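Local coordinates for protein cytochrome c-552 Ks_3358 (Candidatus Kuenenia stuttgartiensis, PDB 5MXZ) that binds one covalently attached heme c and probably shuttles electrons, as a small c-type cytochrome of an anammox bacterium, at residues Ile49-Gln52 and Ile53-Thr57; Lys7-Leu10 and Gln11-Thr15; Ala38-Gln41 and Ala42-Ser45. The protein carries 1 engineered substitution. All coordinates share one frame; numbering follows the deposited sequence. Where two conformers were deposited one is given.

Contact 1: residues Ile49-Gln52 and Ile53-Thr57. With ZN (zinc ion), chain H; HEC (heme c), chain B.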
loop_
_atom_site.group_PDB
_atom_site.type_symbol
_atom_site.label_atom_id
_atom_site.label_comp_id
_atom_site.label_asym_id
_atom_site.label_seq_id
_atom_site.Cartn_x
_atom_site.Cartn_y
_atom_site.Cartn_z
ATOM N N ILE A 49 -1.042 0.628 8.273
ATOM C CA ILE A 49 -0.911 0.944 6.847
ATOM C C ILE A 49 0.131 2.057 6.630
ATOM O O ILE A 49 1.044 1.896 5.813
ATOM C CB ILE A 49 -2.285 1.285 6.194
ATOM C CG1 ILE A 49 -3.210 0.047 6.197
ATOM C CG2 ILE A 49 -2.108 1.818 4.771
ATOM C CD1 ILE A 49 -4.690 0.332 5.977
ATOM N N ILE A 50 0.004 3.145 7.393
ATOM C CA ILE A 50 0.922 4.294 7.324
ATOM C C ILE A 50 2.359 3.880 7.665
ATOM O O ILE A 50 3.293 4.217 6.922
ATOM C CB ILE A 50 0.416 5.487 8.193
ATOM C CG1 ILE A 50 -0.841 6.099 7.557
ATOM C CG2 ILE A 50 1.489 6.567 8.356
ATOM C CD1 ILE A 50 -1.785 6.783 8.533
ATOM N N GLU A 51 2.525 3.129 8.756
ATOM C CA GLU A 51 3.847 2.637 9.156
ATOM C C GLU A 51 4.479 1.779 8.059
ATOM O O GLU A 51 5.668 1.934 7.760
ATOM C CB GLU A 51 3.800 1.864 10.478
ATOM C CG GLU A 51 5.194 1.581 11.035
ATOM C CD GLU A 51 5.214 0.690 12.262
ATOM O OE1 GLU A 51 5.938 1.033 13.222
ATOM O OE2 GLU A 51 4.539 -0.363 12.264
ATOM N N GLN A 52 3.670 0.906 7.456
ATOM C CA GLN A 52 4.137 0.035 6.378
ATOM C C GLN A 52 4.637 0.818 5.169
ATOM O O GLN A 52 5.697 0.495 4.634
ATOM C CB GLN A 52 3.070 -0.977 5.971
ATOM C CG GLN A 52 3.558 -1.983 4.930
ATOM C CD GLN A 52 4.619 -2.934 5.461
ATOM O OE1 GLN A 52 4.569 -3.362 6.622
ATOM N NE2 GLN A 52 5.589 -3.268 4.613
ATOM N N ILE A 53 3.886 1.840 4.749
ATOM C CA ILE A 53 4.309 2.709 3.637
ATOM C C ILE A 53 5.603 3.442 4.031
ATOM O O ILE A 53 6.562 3.465 3.257
ATOM C CB ILE A 53 3.205 3.711 3.207
ATOM C CG1 ILE A 53 1.918 2.961 2.840
ATOM C CG2 ILE A 53 3.672 4.592 2.040
ATOM C CD1 ILE A 53 0.656 3.803 2.866
ATOM N N ASN A 54 5.631 3.993 5.244
ATOM C CA ASN A 54 6.805 4.718 5.744
ATOM C C ASN A 54 8.074 3.870 5.833
ATOM O O ASN A 54 9.134 4.277 5.336
ATOM C CB ASN A 54 6.513 5.354 7.104
ATOM C CG ASN A 54 5.726 6.646 6.993
ATOM O OD1 ASN A 54 5.669 7.280 5.931
ATOM N ND2 ASN A 54 5.120 7.051 8.103
ATOM N N GLU A 55 7.959 2.693 6.437
ATOM C CA GLU A 55 9.140 1.912 6.807
ATOM C C GLU A 55 9.424 0.710 5.918
ATOM O O GLU A 55 10.569 0.264 5.837
ATOM C CB GLU A 55 9.043 1.467 8.264
ATOM C CG GLU A 55 9.099 2.617 9.258
ATOM C CD GLU A 55 8.651 2.213 10.646
ATOM O OE1 GLU A 55 8.339 3.118 11.444
ATOM O OE2 GLU A 55 8.596 0.998 10.948
ATOM N N GLY A 56 8.387 0.197 5.257
ATOM C CA GLY A 56 8.491 -1.023 4.463
ATOM C C GLY A 56 8.782 -2.243 5.315
ATOM O O GLY A 56 8.509 -2.256 6.523
ATOM N N THR A 57 9.334 -3.265 4.667
ATOM C CA THR A 57 9.726 -4.518 5.299
ATOM C C THR A 57 11.005 -4.969 4.591
ATOM O O THR A 57 10.998 -5.098 3.359
ATOM C CB THR A 57 8.625 -5.601 5.157
ATOM O OG1 THR A 57 7.407 -5.129 5.748
ATOM C CG2 THR A 57 9.037 -6.920 5.834
HETATM ZN ZN ZN H . 4.790 -1.443 14.556
HETATM FE FE HEC B . 3.603 -2.802 -0.139
HETATM C CHA HEC B . 3.010 -4.986 2.450
HETATM C CHB HEC B . 1.022 -0.793 0.917
HETATM C CHC HEC B . 4.624 -0.386 -2.380
HETATM C CHD HEC B . 5.590 -5.124 -1.672
HETATM N NA HEC B . 2.253 -2.868 1.452
HETATM C C1A HEC B . 2.095 -3.846 2.355
HETATM C C2A HEC B . 1.018 -3.631 3.344
HETATM C C3A HEC B . 0.416 -2.369 2.899
HETATM C C4A HEC B . 1.255 -2.009 1.724
HETATM C CMA HEC B . -0.752 -1.626 3.506
HETATM C CAA HEC B . 0.636 -4.561 4.465
HETATM C CBA HEC B . 0.915 -4.136 5.882
HETATM C CGA HEC B . 0.217 -5.142 6.776
HETATM O O1A HEC B . -0.387 -6.124 6.290
HETATM O O2A HEC B . 0.269 -4.952 7.997
HETATM N NB HEC B . 2.947 -0.880 -0.636
HETATM C C1B HEC B . 1.872 -0.220 -0.134
HETATM C C2B HEC B . 1.626 1.140 -0.690
HETATM C C3B HEC B . 2.723 1.225 -1.664
HETATM C C4B HEC B . 3.448 -0.053 -1.568
HETATM C CMB HEC B . 0.539 2.129 -0.354
HETATM C CAB HEC B . 3.066 2.349 -2.548
HETATM C CBB HEC B . 3.577 3.599 -1.865
HETATM N NC HEC B . 4.921 -2.748 -1.760
HETATM C C1C HEC B . 5.179 -1.727 -2.603
HETATM C C2C HEC B . 6.132 -2.030 -3.711
HETATM C C3C HEC B . 6.412 -3.451 -3.460
HETATM C C4C HEC B . 5.601 -3.790 -2.272
HETATM C CMC HEC B . 6.649 -1.113 -4.791
HETATM C CAC HEC B . 7.277 -4.373 -4.260
HETATM C CBC HEC B . 8.745 -4.061 -4.404
HETATM N ND HEC B . 4.226 -4.728 0.338
HETATM C C1D HEC B . 5.029 -5.536 -0.380
HETATM C C2D HEC B . 5.301 -6.858 0.227
HETATM C C3D HEC B . 4.513 -6.814 1.466
HETATM C C4D HEC B . 3.903 -5.470 1.404
HETATM C CMD HEC B . 6.155 -7.981 -0.302
HETATM C CAD HEC B . 4.382 -7.837 2.560
HETATM C CBD HEC B . 5.327 -7.342 3.666
HETATM C CGD HEC B . 4.693 -7.188 5.041
HETATM O O1D HEC B . 5.447 -6.982 6.022
HETATM O O2D HEC B . 3.450 -7.267 5.191
HETATM O O HOH W 1 6.542 -1.734 8.526
#

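Contact 2: residues Lys7-Leu10 and Gln11-Thr15. Engineered in segment 7-10: Phe9 (natural residue Tyr). With ZN (zinc ion), chain J; HEC (heme c), chain B.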
loop_
_atom_site.group_PDB
_atom_site.type_symbol
_atom_site.label_atom_id
_atom_site.label_comp_id
_atom_site.label_asym_id
_atom_site.label_seq_id
_atom_site.Cartn_x
_atom_site.Cartn_y
_atom_site.Cartn_z
ATOM N N LYS A 7 -3.294 8.480 -8.027
ATOM C CA LYS A 7 -2.139 8.818 -8.879
ATOM C C LYS A 7 -0.821 8.391 -8.222
ATOM O O LYS A 7 0.060 7.847 -8.891
ATOM C CB LYS A 7 -2.131 10.313 -9.259
ATOM C CG LYS A 7 -0.969 10.726 -10.164
ATOM C CD LYS A 7 -1.306 11.875 -11.107
ATOM C CE LYS A 7 -0.156 12.103 -12.086
ATOM N NZ LYS A 7 -0.445 13.124 -13.134
ATOM N N LEU A 8 -0.709 8.618 -6.908
ATOM C CA LEU A 8 0.440 8.155 -6.121
ATOM C C LEU A 8 0.554 6.633 -6.117
ATOM O O LEU A 8 1.658 6.096 -6.227
ATOM C CB LEU A 8 0.375 8.677 -4.678
ATOM C CG LEU A 8 0.539 10.175 -4.424
ATOM C CD1 LEU A 8 0.086 10.487 -3.005
ATOM C CD2 LEU A 8 1.969 10.648 -4.665
ATOM N N PHE A 9 -0.589 5.950 -6.005
ATOM C CA PHE A 9 -0.631 4.487 -5.991
ATOM C C PHE A 9 -0.167 3.893 -7.319
ATOM O O PHE A 9 0.581 2.917 -7.335
ATOM C CB PHE A 9 -2.036 3.984 -5.647
ATOM C CG PHE A 9 -2.101 2.507 -5.354
ATOM C CD1 PHE A 9 -1.898 2.028 -4.054
ATOM C CD2 PHE A 9 -2.376 1.589 -6.370
ATOM C CE1 PHE A 9 -1.960 0.665 -3.776
ATOM C CE2 PHE A 9 -2.431 0.226 -6.097
ATOM C CZ PHE A 9 -2.224 -0.236 -4.799
ATOM N N LEU A 10 -0.625 4.490 -8.420
ATOM C CA LEU A 10 -0.253 4.063 -9.770
ATOM C C LEU A 10 1.235 4.292 -10.049
ATOM O O LEU A 10 1.863 3.502 -10.760
ATOM C CB LEU A 10 -1.130 4.764 -10.824
ATOM C CG LEU A 10 -2.653 4.527 -10.831
ATOM C CD1 LEU A 10 -3.374 5.493 -11.762
ATOM C CD2 LEU A 10 -3.014 3.085 -11.169
ATOM N N GLN A 11 1.781 5.360 -9.466
ATOM C CA GLN A 11 3.197 5.719 -9.585
ATOM C C GLN A 11 4.124 4.845 -8.741
ATOM O O GLN A 11 5.221 4.505 -9.189
ATOM C CB GLN A 11 3.415 7.184 -9.185
ATOM C CG GLN A 11 3.040 8.223 -10.239
ATOM C CD GLN A 11 2.959 9.653 -9.693
ATOM O OE1 GLN A 11 3.107 9.901 -8.488
ATOM N NE2 GLN A 11 2.720 10.605 -10.592
ATOM N N HIS A 12 3.690 4.494 -7.526
ATOM C CA HIS A 12 4.593 3.933 -6.509
ATOM C C HIS A 12 4.290 2.517 -6.012
ATOM O O HIS A 12 5.169 1.873 -5.437
ATOM C CB HIS A 12 4.674 4.868 -5.296
ATOM C CG HIS A 12 5.209 6.231 -5.612
ATOM N ND1 HIS A 12 6.547 6.471 -5.841
ATOM C CD2 HIS A 12 4.585 7.426 -5.737
ATOM C CE1 HIS A 12 6.726 7.757 -6.089
ATOM N NE2 HIS A 12 5.551 8.359 -6.031
ATOM N N CYS A 13 3.064 2.040 -6.214
ATOM C CA CYS A 13 2.595 0.827 -5.524
ATOM C C CYS A 13 2.075 -0.270 -6.445
ATOM O O CYS A 13 2.163 -1.457 -6.113
ATOM C CB CYS A 13 1.501 1.180 -4.508
ATOM S SG CYS A 13 1.697 2.751 -3.622
ATOM N N LYS A 14 1.528 0.150 -7.587
ATOM C CA LYS A 14 0.877 -0.708 -8.586
ATOM C C LYS A 14 1.738 -1.891 -9.067
ATOM O O LYS A 14 1.193 -2.964 -9.361
ATOM C CB LYS A 14 0.400 0.172 -9.760
ATOM C CG LYS A 14 -0.051 -0.533 -11.030
ATOM C CD LYS A 14 -0.107 0.447 -12.194
ATOM C CE LYS A 14 0.560 -0.110 -13.448
ATOM N NZ LYS A 14 -0.065 -1.365 -13.960
ATOM N N THR A 15 3.062 -1.693 -9.114
ATOM C CA THR A 15 3.988 -2.725 -9.590
ATOM C C THR A 15 3.994 -3.984 -8.711
ATOM O O THR A 15 4.296 -5.067 -9.194
ATOM C CB THR A 15 5.423 -2.185 -9.852
ATOM O OG1 THR A 15 6.194 -3.188 -10.526
ATOM C CG2 THR A 15 6.141 -1.772 -8.559
HETATM ZN ZN ZN J . 5.744 10.366 -7.257
HETATM FE FE HEC B . 3.603 -2.802 -0.139
HETATM C CHA HEC B . 3.010 -4.986 2.450
HETATM C CHB HEC B . 1.022 -0.793 0.917
HETATM C CHC HEC B . 4.624 -0.386 -2.380
HETATM C CHD HEC B . 5.590 -5.124 -1.672
HETATM N NA HEC B . 2.253 -2.868 1.452
HETATM C C1A HEC B . 2.095 -3.846 2.355
HETATM C C2A HEC B . 1.018 -3.631 3.344
HETATM C C3A HEC B . 0.416 -2.369 2.899
HETATM C C4A HEC B . 1.255 -2.009 1.724
HETATM C CMA HEC B . -0.752 -1.626 3.506
HETATM C CAA HEC B . 0.636 -4.561 4.465
HETATM C CBA HEC B . 0.915 -4.136 5.882
HETATM C CGA HEC B . 0.217 -5.142 6.776
HETATM O O1A HEC B . -0.387 -6.124 6.290
HETATM O O2A HEC B . 0.269 -4.952 7.997
HETATM N NB HEC B . 2.947 -0.880 -0.636
HETATM C C1B HEC B . 1.872 -0.220 -0.134
HETATM C C2B HEC B . 1.626 1.140 -0.690
HETATM C C3B HEC B . 2.723 1.225 -1.664
HETATM C C4B HEC B . 3.448 -0.053 -1.568
HETATM C CMB HEC B . 0.539 2.129 -0.354
HETATM C CAB HEC B . 3.066 2.349 -2.548
HETATM C CBB HEC B . 3.577 3.599 -1.865
HETATM N NC HEC B . 4.921 -2.748 -1.760
HETATM C C1C HEC B . 5.179 -1.727 -2.603
HETATM C C2C HEC B . 6.132 -2.030 -3.711
HETATM C C3C HEC B . 6.412 -3.451 -3.460
HETATM C C4C HEC B . 5.601 -3.790 -2.272
HETATM C CMC HEC B . 6.649 -1.113 -4.791
HETATM C CAC HEC B . 7.277 -4.373 -4.260
HETATM C CBC HEC B . 8.745 -4.061 -4.404
HETATM N ND HEC B . 4.226 -4.728 0.338
HETATM C C1D HEC B . 5.029 -5.536 -0.380
HETATM C C2D HEC B . 5.301 -6.858 0.227
HETATM C C3D HEC B . 4.513 -6.814 1.466
HETATM C C4D HEC B . 3.903 -5.470 1.404
HETATM C CMD HEC B . 6.155 -7.981 -0.302
HETATM C CAD HEC B . 4.382 -7.837 2.560
HETATM C CBD HEC B . 5.327 -7.342 3.666
HETATM C CGD HEC B . 4.693 -7.188 5.041
HETATM O O1D HEC B . 5.447 -6.982 6.022
HETATM O O2D HEC B . 3.450 -7.267 5.191
#

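Contact 3: residues Ala38-Gln41 and Ala42-Ser45. With HEC (heme c), chain B; EDO (1,2-ethanediol), chain R.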
loop_
_atom_site.group_PDB
_atom_site.type_symbol
_atom_site.label_atom_id
_atom_site.label_comp_id
_atom_site.label_asym_id
_atom_site.label_seq_id
_atom_site.Cartn_x
_atom_site.Cartn_y
_atom_site.Cartn_z
ATOM N N ALA A 38 -11.866 -8.692 3.319
ATOM C CA ALA A 38 -12.645 -8.135 4.428
ATOM C C ALA A 38 -11.978 -8.319 5.794
ATOM O O ALA A 38 -11.926 -7.362 6.576
ATOM C CB ALA A 38 -14.056 -8.711 4.439
ATOM N N GLU A 39 -11.468 -9.530 6.056
ATOM C CA GLU A 39 -10.790 -9.854 7.314
ATOM C C GLU A 39 -9.519 -9.025 7.508
ATOM O O GLU A 39 -9.282 -8.489 8.597
ATOM C CB GLU A 39 -10.469 -11.353 7.406
ATOM C CG GLU A 39 -11.673 -12.262 7.618
ATOM C CD GLU A 39 -12.264 -12.771 6.315
ATOM O OE1 GLU A 39 -11.994 -12.171 5.253
ATOM O OE2 GLU A 39 -13.001 -13.778 6.354
ATOM N N TRP A 40 -8.705 -8.928 6.449
ATOM C CA TRP A 40 -7.472 -8.133 6.502
ATOM C C TRP A 40 -7.785 -6.666 6.788
ATOM O O TRP A 40 -7.164 -6.067 7.662
ATOM C CB TRP A 40 -6.613 -8.257 5.229
ATOM C CG TRP A 40 -5.346 -7.436 5.360
ATOM C CD1 TRP A 40 -4.193 -7.802 6.005
ATOM C CD2 TRP A 40 -5.133 -6.097 4.892
ATOM N NE1 TRP A 40 -3.273 -6.785 5.947
ATOM C CE2 TRP A 40 -3.821 -5.724 5.276
ATOM C CE3 TRP A 40 -5.920 -5.175 4.181
ATOM C CZ2 TRP A 40 -3.273 -4.468 4.972
ATOM C CZ3 TRP A 40 -5.374 -3.919 3.875
ATOM C CH2 TRP A 40 -4.057 -3.583 4.272
ATOM N N GLN A 41 -8.757 -6.111 6.064
ATOM C CA GLN A 41 -9.161 -4.717 6.226
ATOM C C GLN A 41 -9.653 -4.435 7.649
ATOM O O GLN A 41 -9.239 -3.447 8.266
ATOM C CB GLN A 41 -10.231 -4.333 5.197
ATOM C CG GLN A 41 -9.787 -4.341 3.737
ATOM C CD GLN A 41 -8.897 -3.168 3.355
ATOM O OE1 GLN A 41 -8.756 -2.197 4.104
ATOM N NE2 GLN A 41 -8.288 -3.257 2.181
ATOM N N ALA A 42 -10.499 -5.330 8.165
ATOM C CA ALA A 42 -11.077 -5.223 9.514
ATOM C C ALA A 42 -10.033 -5.251 10.641
ATOM O O ALA A 42 -10.165 -4.523 11.634
ATOM C CB ALA A 42 -12.121 -6.314 9.724
ATOM N N LYS A 43 -9.001 -6.079 10.478
ATOM C CA LYS A 43 -7.950 -6.236 11.493
ATOM C C LYS A 43 -6.786 -5.239 11.380
ATOM O O LYS A 43 -5.959 -5.150 12.293
ATOM C CB LYS A 43 -7.427 -7.685 11.527
ATOM C CG LYS A 43 -6.500 -8.076 10.384
ATOM C CD LYS A 43 -5.988 -9.501 10.534
ATOM C CE LYS A 43 -5.235 -9.938 9.286
ATOM N NZ LYS A 43 -4.762 -11.351 9.370
ATOM N N THR A 44 -6.719 -4.507 10.269
ATOM C CA THR A 44 -5.595 -3.606 10.003
ATOM C C THR A 44 -5.986 -2.157 10.248
ATOM O O THR A 44 -6.954 -1.659 9.665
ATOM C CB THR A 44 -5.047 -3.796 8.571
ATOM O OG1 THR A 44 -4.758 -5.183 8.356
ATOM C CG2 THR A 44 -3.783 -2.972 8.340
ATOM N N SER A 45 -5.229 -1.496 11.123
ATOM C CA SER A 45 -5.447 -0.088 11.455
ATOM C C SER A 45 -4.818 0.815 10.405
ATOM O O SER A 45 -3.888 0.398 9.698
ATOM C CB SER A 45 -4.846 0.243 12.828
ATOM O OG SER A 45 -3.428 0.251 12.769
HETATM FE FE HEC B . 3.603 -2.802 -0.139
HETATM C CHA HEC B . 3.010 -4.986 2.450
HETATM C CHB HEC B . 1.022 -0.793 0.917
HETATM C CHC HEC B . 4.624 -0.386 -2.380
HETATM C CHD HEC B . 5.590 -5.124 -1.672
HETATM N NA HEC B . 2.253 -2.868 1.452
HETATM C C1A HEC B . 2.095 -3.846 2.355
HETATM C C2A HEC B . 1.018 -3.631 3.344
HETATM C C3A HEC B . 0.416 -2.369 2.899
HETATM C C4A HEC B . 1.255 -2.009 1.724
HETATM C CMA HEC B . -0.752 -1.626 3.506
HETATM C CAA HEC B . 0.636 -4.561 4.465
HETATM C CBA HEC B . 0.915 -4.136 5.882
HETATM C CGA HEC B . 0.217 -5.142 6.776
HETATM O O1A HEC B . -0.387 -6.124 6.290
HETATM O O2A HEC B . 0.269 -4.952 7.997
HETATM N NB HEC B . 2.947 -0.880 -0.636
HETATM C C1B HEC B . 1.872 -0.220 -0.134
HETATM C C2B HEC B . 1.626 1.140 -0.690
HETATM C C3B HEC B . 2.723 1.225 -1.664
HETATM C C4B HEC B . 3.448 -0.053 -1.568
HETATM C CMB HEC B . 0.539 2.129 -0.354
HETATM C CAB HEC B . 3.066 2.349 -2.548
HETATM C CBB HEC B . 3.577 3.599 -1.865
HETATM N NC HEC B . 4.921 -2.748 -1.760
HETATM C C1C HEC B . 5.179 -1.727 -2.603
HETATM C C2C HEC B . 6.132 -2.030 -3.711
HETATM C C3C HEC B . 6.412 -3.451 -3.460
HETATM C C4C HEC B . 5.601 -3.790 -2.272
HETATM C CMC HEC B . 6.649 -1.113 -4.791
HETATM C CAC HEC B . 7.277 -4.373 -4.260
HETATM C CBC HEC B . 8.745 -4.061 -4.404
HETATM N ND HEC B . 4.226 -4.728 0.338
HETATM C C1D HEC B . 5.029 -5.536 -0.380
HETATM C C2D HEC B . 5.301 -6.858 0.227
HETATM C C3D HEC B . 4.513 -6.814 1.466
HETATM C C4D HEC B . 3.903 -5.470 1.404
HETATM C CMD HEC B . 6.155 -7.981 -0.302
HETATM C CAD HEC B . 4.382 -7.837 2.560
HETATM C CBD HEC B . 5.327 -7.342 3.666
HETATM C CGD HEC B . 4.693 -7.188 5.041
HETATM O O1D HEC B . 5.447 -6.982 6.022
HETATM O O2D HEC B . 3.450 -7.267 5.191
HETATM C C1 EDO R . -8.815 -0.651 13.158
HETATM O O1 EDO R . -8.004 -1.752 13.585
HETATM C C2 EDO R . -10.010 -1.185 12.375
HETATM O O2 EDO R . -9.557 -1.800 11.161
#

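Contact 1: residues Ile49-Gln52 and Ile53-Thr57
Ile53 N donates to Ile49 O (3.0 Å) and Asn54 N to Ile50 O, successive i to i+4 bonds through the second half of helix 46-55. Glu55 N and Gly56 N continue the series onto Glu51 O and Gln52 O; the last is more bent, 140° at the hydrogen, and Gly56 then leaves the helix with positive phi. Ile49 and Ile53 lie side by side and point the same way, Ile49 CG2 meeting Ile53 CD1 at 3.9 Å, and both reach methyl groups of the heme. This is the helix of the cytochrome c fold that leads into the loop carrying the axial Met61, so its inner face lines the heme pocket. The first torsion of Gln52, with CG anti to the backbone N, sets CG over the face of a pyrrole ring, 3.4 Å from heme C2A; the bend at chi2 (67°) then turns the amide toward Thr57. There Gln52 NE2 donates to Thr57 OG1 (2.8 Å), which lies in the amide plane, and Thr57 OG1 in turn donates a hydrogen bond to heme propionate O1D at 2.7 Å. Gln52 OE1 accepts hydrogen bonds from Arg48 NH1 and from a water that also donates to Gly56 O. On the outer face the carboxylates of Glu51 and Glu55 approach with planes 54° apart; Glu51 OE2 binds a zinc ion at 2.5 Å and accepts a hydrogen bond from Arg48 NH2, which probably eases the crowding of like charges.

Contact 2: residues Lys7-Leu10 and Gln11-Thr15
The N-terminal helix 5-12 of the cytochrome c fold runs here into the CXXCH heme-attachment motif, whose first cysteine is Cys13. Phe9, an engineered residue that replaces the natural tyrosine, meets Cys13 one turn on. Its CG stands anti to the backbone N (chi1 -169°), which swings the ring along the helix toward the thioether: Cys13 CB sits over one face, 3.7 Å from the centroid of the Phe9 ring and 20° off its normal, a CH-pi contact. Cys13 SG approaches the same ring more obliquely, 4.4 Å from the centroid, and is bonded covalently to heme CAB at 1.8 Å. The helix end is drawn together by Phe9 O, which accepts from both Cys13 N and Lys14 N, each at 2.9 Å. The Lys14 bond comes in nearly head-on to the carbonyl, whereas Cys13 N is tilted 30° from its plane. One turn earlier, Gln11 N and His12 N bond to Lys7 O and Leu8 O. The His12 imidazole presents an edge to the latter carbonyl, with CD2 3.3 Å from Leu8 O, while the adjacent NE2 binds a zinc ion at 2.4 Å. Gln11 extends its chain beyond CG beside His12, bringing OE1 2.9 Å from the same zinc, and its NE2 packs against the aliphatic part of Lys7. Since the thioether fixes Cys13 to the porphyrin and the doubly used Phe9 carbonyl fixes the backbone of Cys13 and Lys14, the turn toward Cys16 and the axial His17 is tied to the helix end; the ring of Phe9, which also touches His17, lies against this attachment point.

Contact 3: residues Ala38-Gln41 and Ala42-Ser45
Thr44 OG1 donates its proton to Trp40 O (2.7 Å) and lies over one face of the Trp40 indole, 3.2 Å above the plane and offset toward the rim. The methine joins in: Thr44 CB is 4.2 Å from the centroid of the six-membered ring of Trp40, 17° off the normal, a CH-pi contact, and Thr44 CG2 rests 3.7 Å from Trp40 CZ2. At the indole edge, Trp40 NE1 donates to heme propionate O1A (3.0 Å); the threonine thus packs on the ring whose N-H bonds the propionate, and probably helps to fix its rotation. With chi1 at -179° the indole swings away from the backbone N and leaves helix 38-43 toward the propionate. Lys43 crosses at about a right angle, its CE 4.1 Å from Trp40 CD1. The backbone underneath is helical, with Ala42 N bonded to Ala38 O and Lys43 N to Glu39 O; at the exit Thr44 N makes a weak bond to Gln41 O. Further out, Phe35 meets the Trp40 ring with planes about 30° apart, and Asp37 OD1 accepts from Trp40 N at the start of the helix. The bent Gln41 side chain bonds through its amide to Phe35 O, Val80 O and Arg81, which joins helix 38-43 to the end of helix 77-80 and the Arg81 that follows it, while Ser45 OG caps Arg48 N and opens helix 46-55.

Along the chain the order is contact 2, contact 3, contact 1, on helices 5-12, 38-43 and 46-55, all within one cytochrome c domain and all touching the same heme. Contacts 1 and 3 belong to consecutive helices and meet directly, Ile49 CG1 lying 3.7 Å from Thr44 CG2, although their centres are 16 Å apart. Contact 2 touches neither of the others: its centre is 15 Å from that of contact 1 and 21 Å from that of contact 3, which lies across the centre of the chain. Contact 2 supplies a covalent link at one pyrrole, whereas contacts 1 and 3 each hold one propionate, so the heme is secured from separate sides.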